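Local coordinates for protein pyruvate kinase 1 (Trypanosoma brucei brucei, PDB 4KCT) that catalyses transfer of the phosphoryl group of phosphoenolpyruvate to ADP, yielding pyruvate and ATP, and has an intrinsic decarboxylase activity, at residues H58-H61 with Q62-N66; V190-K193 with D194-L198; M280-I283 with S284-V288. All coordinates share one frame; numbering follows the deposited sequence.

All three interactions lie on helices that pack outside the eight-stranded parallel barrel, and they follow one another along the chain. Interaction 1 opens helix 58-75, between strands 46-52 and 80-84. Interaction 2 opens helix 192-204, ahead of strand 208-211, and interaction 3 occupies much of helix 275-289, between strands 258-262 and 293-296. The first two touch directly, their centres about 17 Å apart: His-58 NE2 lies 2.8 Å from Asp-197 OD2, a probable hydrogen bond. Interaction 3 is remote, its centre about 34 and 29 Å from theirs. The side chains of His-61 and Asp-194 lie about 9 and 8 Å from bound potassium, placing both contacts near that site, whereas interaction 3 meets a second subunit.

Interaction 1. Residues H58-H61 with Q62-N66; sequences HEYH and QTTIN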
ATOM      1  N   HIS A  58       7.906 -51.402  19.500  1.00 26.71           N
ATOM      2  CA  HIS A  58       7.212 -51.597  18.221  1.00 29.28           C
ATOM      3  C   HIS A  58       5.872 -52.247  18.387  1.00 31.39           C
ATOM      4  O   HIS A  58       4.926 -51.895  17.707  1.00 29.76           O
ATOM      5  CB  HIS A  58       8.063 -52.401  17.244  1.00 29.75           C
ATOM      6  CG  HIS A  58       9.214 -51.629  16.670  1.00 29.74           C
ATOM      7  ND1 HIS A  58       9.997 -52.115  15.690  1.00 30.52           N
ATOM      8  CD2 HIS A  58       9.727 -50.371  16.994  1.00 29.29           C
ATOM      9  CE1 HIS A  58      10.954 -51.219  15.394  1.00 28.02           C
ATOM     10  NE2 HIS A  58      10.794 -50.158  16.198  1.00 28.31           N
ATOM     11  N   GLU A  59       5.773 -53.195  19.310  1.00 26.11           N
ATOM     12  CA  GLU A  59       4.498 -53.841  19.590  1.00 30.86           C
ATOM     13  C   GLU A  59       3.435 -52.833  20.064  1.00 27.84           C
ATOM     14  O   GLU A  59       2.269 -52.885  19.635  1.00 26.67           O
ATOM     15  CB  GLU A  59       4.688 -54.950  20.631  1.00 34.89           C
ATOM     16  CG  GLU A  59       3.402 -55.424  21.279  1.00 47.05           C
ATOM     17  CD  GLU A  59       3.644 -56.506  22.333  1.00 64.64           C
ATOM     18  OE1 GLU A  59       3.059 -57.599  22.197  1.00 63.84           O
ATOM     19  OE2 GLU A  59       4.424 -56.265  23.292  1.00 63.91           O
ATOM     20  N   TYR A  60       3.828 -51.927  20.950  1.00 25.33           N
ATOM     21  CA  TYR A  60       2.917 -50.881  21.412  1.00 24.37           C
ATOM     22  C   TYR A  60       2.404 -50.026  20.225  1.00 23.03           C
ATOM     23  O   TYR A  60       1.189 -49.800  20.065  1.00 23.24           O
ATOM     24  CB  TYR A  60       3.612 -49.996  22.461  1.00 24.33           C
ATOM     25  CG  TYR A  60       2.699 -48.931  23.063  1.00 27.73           C
ATOM     26  CD1 TYR A  60       1.797 -49.259  24.078  1.00 26.23           C
ATOM     27  CD2 TYR A  60       2.658 -47.628  22.533  1.00 26.66           C
ATOM     28  CE1 TYR A  60       0.949 -48.309  24.619  1.00 25.00           C
ATOM     29  CE2 TYR A  60       1.771 -46.678  23.036  1.00 28.29           C
ATOM     30  CZ  TYR A  60       0.917 -47.025  24.075  1.00 27.57           C
ATOM     31  OH  TYR A  60       0.000 -46.116  24.543  1.00 27.03           O
ATOM     32  N   HIS A  61       3.323 -49.592  19.376  1.00 21.93           N
ATOM     33  CA  HIS A  61       2.958 -48.721  18.273  1.00 22.22           C
ATOM     34  C   HIS A  61       2.231 -49.445  17.199  1.00 22.47           C
ATOM     35  O   HIS A  61       1.392 -48.869  16.525  1.00 18.84           O
ATOM     36  CB  HIS A  61       4.185 -48.017  17.717  1.00 23.00           C
ATOM     37  CG  HIS A  61       4.819 -47.076  18.693  1.00 25.76           C
ATOM     38  ND1 HIS A  61       4.136 -46.047  19.253  1.00 23.77           N
ATOM     39  CD2 HIS A  61       6.048 -47.124  19.336  1.00 24.07           C
ATOM     40  CE1 HIS A  61       4.926 -45.427  20.145  1.00 24.55           C
ATOM     41  NE2 HIS A  61       6.103 -46.061  20.174  1.00 23.47           N
ATOM     42  N   GLN A  62       2.473 -50.752  17.066  1.00 22.99           N
ATOM     43  CA  GLN A  62       1.677 -51.549  16.141  1.00 22.09           C
ATOM     44  C   GLN A  62       0.198 -51.528  16.539  1.00 23.03           C
ATOM     45  O   GLN A  62      -0.685 -51.468  15.678  1.00 24.70           O
ATOM     46  CB  GLN A  62       2.172 -53.009  16.081  1.00 24.32           C
ATOM     47  CG  GLN A  62       1.398 -53.849  15.055  1.00 26.18           C
ATOM     48  CD  GLN A  62       1.740 -53.477  13.626  1.00 28.42           C
ATOM     49  OE1 GLN A  62       2.892 -53.575  13.219  1.00 33.12           O
ATOM     50  NE2 GLN A  62       0.756 -52.951  12.883  1.00 25.49           N
ATOM     51  N   THR A  63      -0.066 -51.657  17.834  1.00 22.04           N
ATOM     52  CA  THR A  63      -1.437 -51.554  18.355  1.00 23.97           C
ATOM     53  C   THR A  63      -2.086 -50.212  17.956  1.00 22.55           C
ATOM     54  O   THR A  63      -3.250 -50.169  17.531  1.00 22.47           O
ATOM     55  CB  THR A  63      -1.464 -51.759  19.889  1.00 26.17           C
ATOM     56  OG1 THR A  63      -0.961 -53.066  20.194  1.00 26.95           O
ATOM     57  CG2 THR A  63      -2.879 -51.640  20.452  1.00 26.17           C
ATOM     58  N   THR A  64      -1.335 -49.123  18.104  1.00 22.86           N
ATOM     59  CA  THR A  64      -1.828 -47.805  17.701  1.00 22.20           C
ATOM     60  C   THR A  64      -2.175 -47.785  16.218  1.00 19.88           C
ATOM     61  O   THR A  64      -3.271 -47.416  15.837  1.00 23.33           O
ATOM     62  CB  THR A  64      -0.796 -46.691  18.005  1.00 20.56           C
ATOM     63  OG1 THR A  64      -0.510 -46.681  19.417  1.00 23.22           O
ATOM     64  CG2 THR A  64      -1.362 -45.263  17.561  1.00 17.74           C
ATOM     65  N   ILE A  65      -1.252 -48.252  15.390  1.00 21.30           N
ATOM     66  CA  ILE A  65      -1.490 -48.326  13.968  1.00 20.86           C
ATOM     67  C   ILE A  65      -2.758 -49.123  13.653  1.00 23.51           C
ATOM     68  O   ILE A  65      -3.670 -48.625  12.936  1.00 22.06           O
ATOM     69  CB  ILE A  65      -0.277 -48.923  13.226  1.00 22.91           C
ATOM     70  CG1 ILE A  65       0.863 -47.901  13.210  1.00 21.12           C
ATOM     71  CG2 ILE A  65      -0.665 -49.319  11.783  1.00 22.00           C
ATOM     72  CD1 ILE A  65       2.176 -48.469  12.722  1.00 24.37           C
ATOM     73  N   ASN A  66      -2.867 -50.324  14.225  1.00 21.18           N
ATOM     74  CA  ASN A  66      -4.026 -51.166  13.942  1.00 22.12           C
ATOM     75  C   ASN A  66      -5.315 -50.526  14.419  1.00 23.83           C
ATOM     76  O   ASN A  66      -6.360 -50.603  13.738  1.00 23.02           O
ATOM     77  CB  ASN A  66      -3.867 -52.560  14.575  1.00 24.54           C
ATOM     78  CG  ASN A  66      -2.729 -53.351  13.955  1.00 26.99           C
ATOM     79  OD1 ASN A  66      -2.202 -52.983  12.905  1.00 28.02           O
ATOM     80  ND2 ASN A  66      -2.295 -54.390  14.643  1.00 28.12           N
TER
HETATM   81  O   HOH W   1       1.501 -44.935  19.493  1.00 21.14           O
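Thr-64 OG1 is held by two partners, a water and Gln-33 NE2, and the water ties it to His-61 one turn back on the same helix. Water 1 stands 2.7 Å from Thr-64 OG1 and 2.9 Å from His-61 ND1, in the plane of the imidazole and at its edge, so the bridge approaches the ring nitrogen head-on. The torsion of Thr-64 makes this possible: at chi1 -59° its OG1 lies beside the backbone N, facing the preceding turn. At the far side of the His-61 ring, NE2 is hydrogen-bonded to His-55 O. With both ring nitrogens engaged, rotation of the imidazole is well defined.

The same ring is met over one face by Tyr-60, whose CD2 stands 3.8 Å above the His-61 plane, displaced toward the rim. His-61 CE1 in turn lies in the plane of the phenol at its edge, so the two rings are steeply inclined. Phe-53 also stacks on His-61.

A second side-chain link joins positions four apart. Gln-62 NE2 donates to Asn-66 OD1 over 3.0 Å, with 148° at the hydrogen. The acceptor is near the Gln-62 amide plane, yet the donor stands 41° out of the Asn-66 carbonyl plane, off its lone pairs. The backbone adds the usual helical bonds, among them Gln-62 N to His-58 O at 2.8 Å and Ile-65 N to His-61 O at 2.9 Å.

Helix 58-75 belongs to a beta-alpha-beta unit of the barrel. His-61, Thr-64 and Ile-65 rest on Met-51 of strand 46-52, while Gln-62 and Ile-65 lean on Phe-200 of the adjacent helix 192-204.

Interaction 2. Residues V190-K193 with D194-L198; sequences VSEK and DRKDL
Two reciprocal hydrogen bonds link Ser-191 and Asp-194 at the start of helix 192-204. Asp-194 N donates to Ser-191 OG over 2.9 Å, at a fairly straight 163°. Ser-191 N returns a longer bond to Asp-194 OD2, 3.2 Å, entering from above the carboxylate plane by 37°. The serine hydroxyl can face the helix because OG sits between its own backbone N and carbonyl carbon, chi1 73°. That hydroxyl also donates to water 3, which in turn donates a hydrogen bond to Asp-194 OD1; the same carboxylate oxygen accepts from Gly-87 N. The serine hydroxyl and both carboxylate oxygens thus have partners, and the aspartate is fixed at both of its oxygens. Water 2 makes a further bridge, meeting the Arg-195 guanidinium at its edge, accepting from Arg-195 NE and donating to Val-190 O.

The charged contact is the salt bridge of Lys-193 with Asp-197. Lys-193 NZ reaches the syn lone pair of Asp-197 OD1 at 2.7 Å, and the lysine chain, bent at chi2 and chi4, curls so closely that Lys-193 CD lies 3.4 Å from the same Asp-197 OD1. NZ is also bonded to Phe-53 O, and Asp-197 turns its second oxygen to helix 58-75.

Nonpolar contact centres on Val-190. Val-190 CG2 presses on Arg-195 CG at 3.3 Å, a tight approach, and Val-190 CG1 lies over one face of the guanidinium, 3.6 Å from Arg-195 NH2. The two side chains cross at roughly a right angle.

The reciprocal pair is a capping box with Ser-191 as N-cap; Val-190, just before the N-cap, packs on the aliphatic CG of Arg-195 in the first turn. Together they start a barrel helix beside potassium ligand Thr-85, which Asp-194 touches.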
ATOM      1  N   VAL A 190      20.235 -39.978  11.760  1.00 27.95           N
ATOM      2  CA  VAL A 190      19.512 -41.208  12.049  1.00 32.06           C
ATOM      3  C   VAL A 190      20.372 -42.118  12.949  1.00 31.57           C
ATOM      4  O   VAL A 190      21.407 -42.611  12.530  1.00 30.36           O
ATOM      5  CB  VAL A 190      19.090 -41.927  10.724  1.00 37.65           C
ATOM      6  CG1 VAL A 190      20.285 -42.125   9.823  1.00 39.67           C
ATOM      7  CG2 VAL A 190      18.408 -43.253  10.995  1.00 35.02           C
ATOM      8  N   SER A 191      19.923 -42.336  14.181  1.00 29.10           N
ATOM      9  CA  SER A 191      20.572 -43.310  15.051  1.00 31.44           C
ATOM     10  C   SER A 191      20.268 -44.744  14.591  1.00 31.23           C
ATOM     11  O   SER A 191      19.368 -44.967  13.760  1.00 26.98           O
ATOM     12  CB  SER A 191      20.139 -43.101  16.496  1.00 27.87           C
ATOM     13  OG  SER A 191      18.799 -43.537  16.691  1.00 29.91           O
ATOM     14  N   GLU A 192      20.963 -45.727  15.169  1.00 30.16           N
ATOM     15  CA  GLU A 192      20.630 -47.135  14.880  1.00 30.25           C
ATOM     16  C   GLU A 192      19.227 -47.479  15.361  1.00 27.59           C
ATOM     17  O   GLU A 192      18.463 -48.115  14.642  1.00 24.26           O
ATOM     18  CB  GLU A 192      21.658 -48.113  15.480  1.00 33.32           C
ATOM     19  CG  GLU A 192      21.600 -49.498  14.838  1.00 44.35           C
ATOM     20  CD  GLU A 192      22.145 -49.504  13.408  1.00 47.49           C
ATOM     21  OE1 GLU A 192      21.567 -50.194  12.531  1.00 45.27           O
ATOM     22  OE2 GLU A 192      23.133 -48.789  13.158  1.00 47.75           O
ATOM     23  N   LYS A 193      18.820 -46.897  16.481  1.00 25.71           N
ATOM     24  CA  LYS A 193      17.437 -47.024  16.891  1.00 27.13           C
ATOM     25  C   LYS A 193      16.490 -46.431  15.850  1.00 23.73           C
ATOM     26  O   LYS A 193      15.478 -47.038  15.515  1.00 23.60           O
ATOM     27  CB  LYS A 193      17.182 -46.371  18.252  1.00 31.53           C
ATOM     28  CG  LYS A 193      15.832 -46.778  18.843  1.00 39.34           C
ATOM     29  CD  LYS A 193      15.043 -45.598  19.399  1.00 43.49           C
ATOM     30  CE  LYS A 193      13.942 -46.074  20.342  1.00 46.78           C
ATOM     31  NZ  LYS A 193      12.624 -46.269  19.665  1.00 40.02           N
ATOM     32  N   ASP A 194      16.779 -45.211  15.409  1.00 23.00           N
ATOM     33  CA  ASP A 194      15.921 -44.517  14.433  1.00 26.12           C
ATOM     34  C   ASP A 194      15.764 -45.331  13.136  1.00 24.53           C
ATOM     35  O   ASP A 194      14.672 -45.429  12.580  1.00 22.97           O
ATOM     36  CB  ASP A 194      16.495 -43.133  14.089  1.00 27.75           C
ATOM     37  CG  ASP A 194      16.382 -42.118  15.253  1.00 33.62           C
ATOM     38  OD1 ASP A 194      15.519 -42.290  16.169  1.00 28.58           O
ATOM     39  OD2 ASP A 194      17.150 -41.118  15.219  1.00 33.64           O
ATOM     40  N   ARG A 195      16.839 -45.992  12.716  1.00 23.40           N
ATOM     41  CA  ARG A 195      16.780 -46.862  11.534  1.00 24.80           C
ATOM     42  C   ARG A 195      15.785 -47.972  11.655  1.00 23.77           C
ATOM     43  O   ARG A 195      15.068 -48.266  10.716  1.00 24.13           O
ATOM     44  CB  ARG A 195      18.139 -47.462  11.256  1.00 28.84           C
ATOM     45  CG  ARG A 195      19.055 -46.489  10.603  1.00 32.23           C
ATOM     46  CD  ARG A 195      20.077 -47.189   9.740  1.00 35.61           C
ATOM     47  NE  ARG A 195      21.027 -46.204   9.287  1.00 38.59           N
ATOM     48  CZ  ARG A 195      20.995 -45.652   8.089  1.00 34.95           C
ATOM     49  NH1 ARG A 195      20.186 -46.135   7.158  1.00 34.70           N
ATOM     50  NH2 ARG A 195      21.824 -44.668   7.805  1.00 32.96           N
ATOM     51  N   LYS A 196      15.862 -48.720  12.743  1.00 24.24           N
ATOM     52  CA  LYS A 196      14.888 -49.777  12.959  1.00 27.12           C
ATOM     53  C   LYS A 196      13.473 -49.197  13.018  1.00 24.01           C
ATOM     54  O   LYS A 196      12.521 -49.828  12.568  1.00 21.77           O
ATOM     55  CB  LYS A 196      15.204 -50.547  14.240  1.00 30.44           C
ATOM     56  CG  LYS A 196      16.626 -51.094  14.270  1.00 36.61           C
ATOM     57  CD  LYS A 196      16.656 -52.596  14.490  1.00 52.54           C
ATOM     58  CE  LYS A 196      18.095 -53.122  14.554  1.00 51.69           C
ATOM     59  NZ  LYS A 196      18.868 -52.547  15.700  1.00 56.25           N
ATOM     60  N   ASP A 197      13.326 -48.043  13.667  1.00 22.79           N
ATOM     61  CA  ASP A 197      12.003 -47.409  13.758  1.00 23.84           C
ATOM     62  C   ASP A 197      11.460 -46.980  12.381  1.00 22.45           C
ATOM     63  O   ASP A 197      10.281 -47.175  12.096  1.00 25.44           O
ATOM     64  CB  ASP A 197      12.017 -46.217  14.737  1.00 22.36           C
ATOM     65  CG  ASP A 197      12.316 -46.638  16.196  1.00 28.08           C
ATOM     66  OD1 ASP A 197      12.603 -45.739  17.039  1.00 28.55           O
ATOM     67  OD2 ASP A 197      12.282 -47.861  16.494  1.00 25.07           O
ATOM     68  N   LEU A 198      12.328 -46.439  11.525  1.00 20.74           N
ATOM     69  CA  LEU A 198      11.921 -46.041  10.168  1.00 21.87           C
ATOM     70  C   LEU A 198      11.616 -47.248   9.285  1.00 26.94           C
ATOM     71  O   LEU A 198      10.614 -47.271   8.561  1.00 24.28           O
ATOM     72  CB  LEU A 198      12.986 -45.175   9.522  1.00 23.90           C
ATOM     73  CG  LEU A 198      13.219 -43.813  10.213  1.00 26.71           C
ATOM     74  CD1 LEU A 198      14.426 -43.114   9.612  1.00 27.96           C
ATOM     75  CD2 LEU A 198      11.979 -42.914  10.109  1.00 27.28           C
TER
HETATM   76  O   HOH W   2      22.526 -45.129  11.930  1.00 45.34           O
HETATM   77  O   HOH W   3      17.490 -42.456  18.690  1.00 33.38           O

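Interaction 3. Residues M280-I283 with S284-V288; sequences MCII and SKCNV
Lys-285 runs back along its own helix over Cys-281, and each of its carbons meets that residue. Lys-285 CB lies 3.5 Å from Cys-281 O, the carbonyl that also accepts the helical bond from Lys-285 N at 2.9 Å. Lys-285 CG is 3.4 Å from the same Cys-281 O. Next, Lys-285 CD passes to the sulfur, 3.9 Å from Cys-281 SG, and Lys-285 CE approaches it more closely, 3.5 Å from Cys-281 SG. The chain stays extended through chi2 and chi3 and turns only at chi4, -74°, where NZ leaves the helix to form a salt bridge with Asp-250. Cys-281 contributes by its own torsion: its SG lies opposite the backbone N, chi1 175°, and so faces the methylenes.

One turn along, Ile-283 and Asn-287 lie side by side and point the same way, with Ile-283 CG2 3.8 Å from Asn-287 OD1. Asn-287 ND2 bonds to Gly-324 O. On another side of the helix Ile-282 CG2 is in looser apolar contact with Cys-286 SG, 4.4 Å away, and both residues pack on Ile-259 of strand 258-262. Ser-284 OG instead bonds to Asn-7 ND2 of the second subunit, whose Leu-4 also packs on Ser-284.

Between Lys-285 and Cys-281, and between Ile-282 and Cys-286, aliphatic and sulfur atoms make the side-chain contacts over backbone helical bonds, while the polar ends of Ser-284, Lys-285 and Asn-287 have partners outside the segments. The CE carbon against a sulfur is a weak, dispersive contact, perhaps slightly favoured by the polarising ammonium, and the lysine's main electrostatic tie is to Asp-250.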
ATOM      1  N   MET A 280       7.217 -17.309  14.502  1.00 14.11           N
ATOM      2  CA  MET A 280       6.651 -16.434  13.491  1.00 16.70           C
ATOM      3  C   MET A 280       7.427 -16.528  12.189  1.00 15.99           C
ATOM      4  O   MET A 280       6.854 -16.506  11.110  1.00 15.10           O
ATOM      5  CB  MET A 280       6.666 -14.986  13.977  1.00 17.83           C
ATOM      6  CG  MET A 280       5.659 -14.703  15.079  1.00 24.62           C
ATOM      7  SD  MET A 280       6.016 -13.085  15.819  1.00 33.57           S
ATOM      8  CE  MET A 280       5.295 -12.023  14.596  1.00 26.40           C
ATOM      9  N   CYS A 281       8.744 -16.482  12.303  1.00 15.57           N
ATOM     10  CA  CYS A 281       9.620 -16.538  11.136  1.00 16.34           C
ATOM     11  C   CYS A 281       9.477 -17.858  10.344  1.00 16.97           C
ATOM     12  O   CYS A 281       9.220 -17.840   9.155  1.00 16.00           O
ATOM     13  CB  CYS A 281      11.065 -16.352  11.573  1.00 18.07           C
ATOM     14  SG  CYS A 281      12.227 -16.541  10.207  1.00 21.92           S
ATOM     15  N   ILE A 282       9.487 -18.986  11.059  1.00 14.98           N
ATOM     16  CA  ILE A 282       9.400 -20.293  10.431  1.00 14.52           C
ATOM     17  C   ILE A 282       8.019 -20.519   9.791  1.00 14.51           C
ATOM     18  O   ILE A 282       7.918 -20.971   8.640  1.00 13.49           O
ATOM     19  CB  ILE A 282       9.703 -21.402  11.441  1.00 14.29           C
ATOM     20  CG1 ILE A 282      11.189 -21.372  11.840  1.00 15.06           C
ATOM     21  CG2 ILE A 282       9.317 -22.761  10.892  1.00 13.96           C
ATOM     22  CD1 ILE A 282      11.465 -22.191  13.099  1.00 15.65           C
ATOM     23  N   ILE A 283       6.959 -20.155  10.496  1.00 12.84           N
ATOM     24  CA  ILE A 283       5.641 -20.327   9.916  1.00 13.07           C
ATOM     25  C   ILE A 283       5.492 -19.517   8.628  1.00 13.34           C
ATOM     26  O   ILE A 283       5.037 -20.043   7.576  1.00 13.14           O
ATOM     27  CB  ILE A 283       4.514 -19.989  10.909  1.00 12.93           C
ATOM     28  CG1 ILE A 283       4.471 -21.063  12.023  1.00 12.91           C
ATOM     29  CG2 ILE A 283       3.182 -19.916  10.153  1.00 13.05           C
ATOM     30  CD1 ILE A 283       3.546 -20.692  13.219  1.00 12.68           C
ATOM     31  N   SER A 284       5.903 -18.253   8.678  1.00 12.23           N
ATOM     32  CA  SER A 284       5.794 -17.386   7.494  1.00 14.05           C
ATOM     33  C   SER A 284       6.650 -17.892   6.339  1.00 13.22           C
ATOM     34  O   SER A 284       6.208 -17.891   5.199  1.00 13.56           O
ATOM     35  CB  SER A 284       6.142 -15.942   7.843  1.00 13.55           C
ATOM     36  OG  SER A 284       5.107 -15.419   8.708  1.00 16.00           O
ATOM     37  N   LYS A 285       7.846 -18.377   6.638  1.00 14.04           N
ATOM     38  CA  LYS A 285       8.684 -18.942   5.590  1.00 15.03           C
ATOM     39  C   LYS A 285       8.023 -20.160   4.944  1.00 16.03           C
ATOM     40  O   LYS A 285       8.107 -20.336   3.728  1.00 16.53           O
ATOM     41  CB  LYS A 285      10.086 -19.312   6.130  1.00 15.45           C
ATOM     42  CG  LYS A 285      11.022 -18.096   6.298  1.00 17.61           C
ATOM     43  CD  LYS A 285      12.362 -18.536   6.881  1.00 20.48           C
ATOM     44  CE  LYS A 285      13.363 -17.382   6.964  1.00 20.42           C
ATOM     45  NZ  LYS A 285      13.887 -17.023   5.627  1.00 19.83           N
ATOM     46  N   CYS A 286       7.414 -21.027   5.753  1.00 14.01           N
ATOM     47  CA  CYS A 286       6.668 -22.169   5.197  1.00 15.02           C
ATOM     48  C   CYS A 286       5.470 -21.744   4.346  1.00 15.14           C
ATOM     49  O   CYS A 286       5.184 -22.374   3.326  1.00 16.25           O
ATOM     50  CB  CYS A 286       6.205 -23.122   6.314  1.00 14.63           C
ATOM     51  SG  CYS A 286       7.586 -24.038   7.056  1.00 16.61           S
ATOM     52  N   ASN A 287       4.719 -20.749   4.816  1.00 14.17           N
ATOM     53  CA  ASN A 287       3.621 -20.183   4.036  1.00 15.17           C
ATOM     54  C   ASN A 287       4.113 -19.691   2.665  1.00 16.20           C
ATOM     55  O   ASN A 287       3.428 -19.871   1.641  1.00 16.03           O
ATOM     56  CB  ASN A 287       2.955 -19.010   4.766  1.00 14.87           C
ATOM     57  CG  ASN A 287       2.214 -19.420   6.049  1.00 17.67           C
ATOM     58  OD1 ASN A 287       1.844 -18.552   6.832  1.00 20.36           O
ATOM     59  ND2 ASN A 287       2.034 -20.723   6.283  1.00 16.09           N
ATOM     60  N   VAL A 288       5.227 -18.959   2.657  1.00 15.57           N
ATOM     61  CA  VAL A 288       5.700 -18.342   1.418  1.00 16.77           C
ATOM     62  C   VAL A 288       6.068 -19.391   0.346  1.00 17.12           C
ATOM     63  O   VAL A 288       5.841 -19.164  -0.854  1.00 18.34           O
ATOM     64  CB  VAL A 288       6.895 -17.351   1.664  1.00 19.48           C
ATOM     65  CG1 VAL A 288       7.633 -17.068   0.355  1.00 23.42           C
ATOM     66  CG2 VAL A 288       6.375 -16.037   2.256  1.00 21.99           C
TER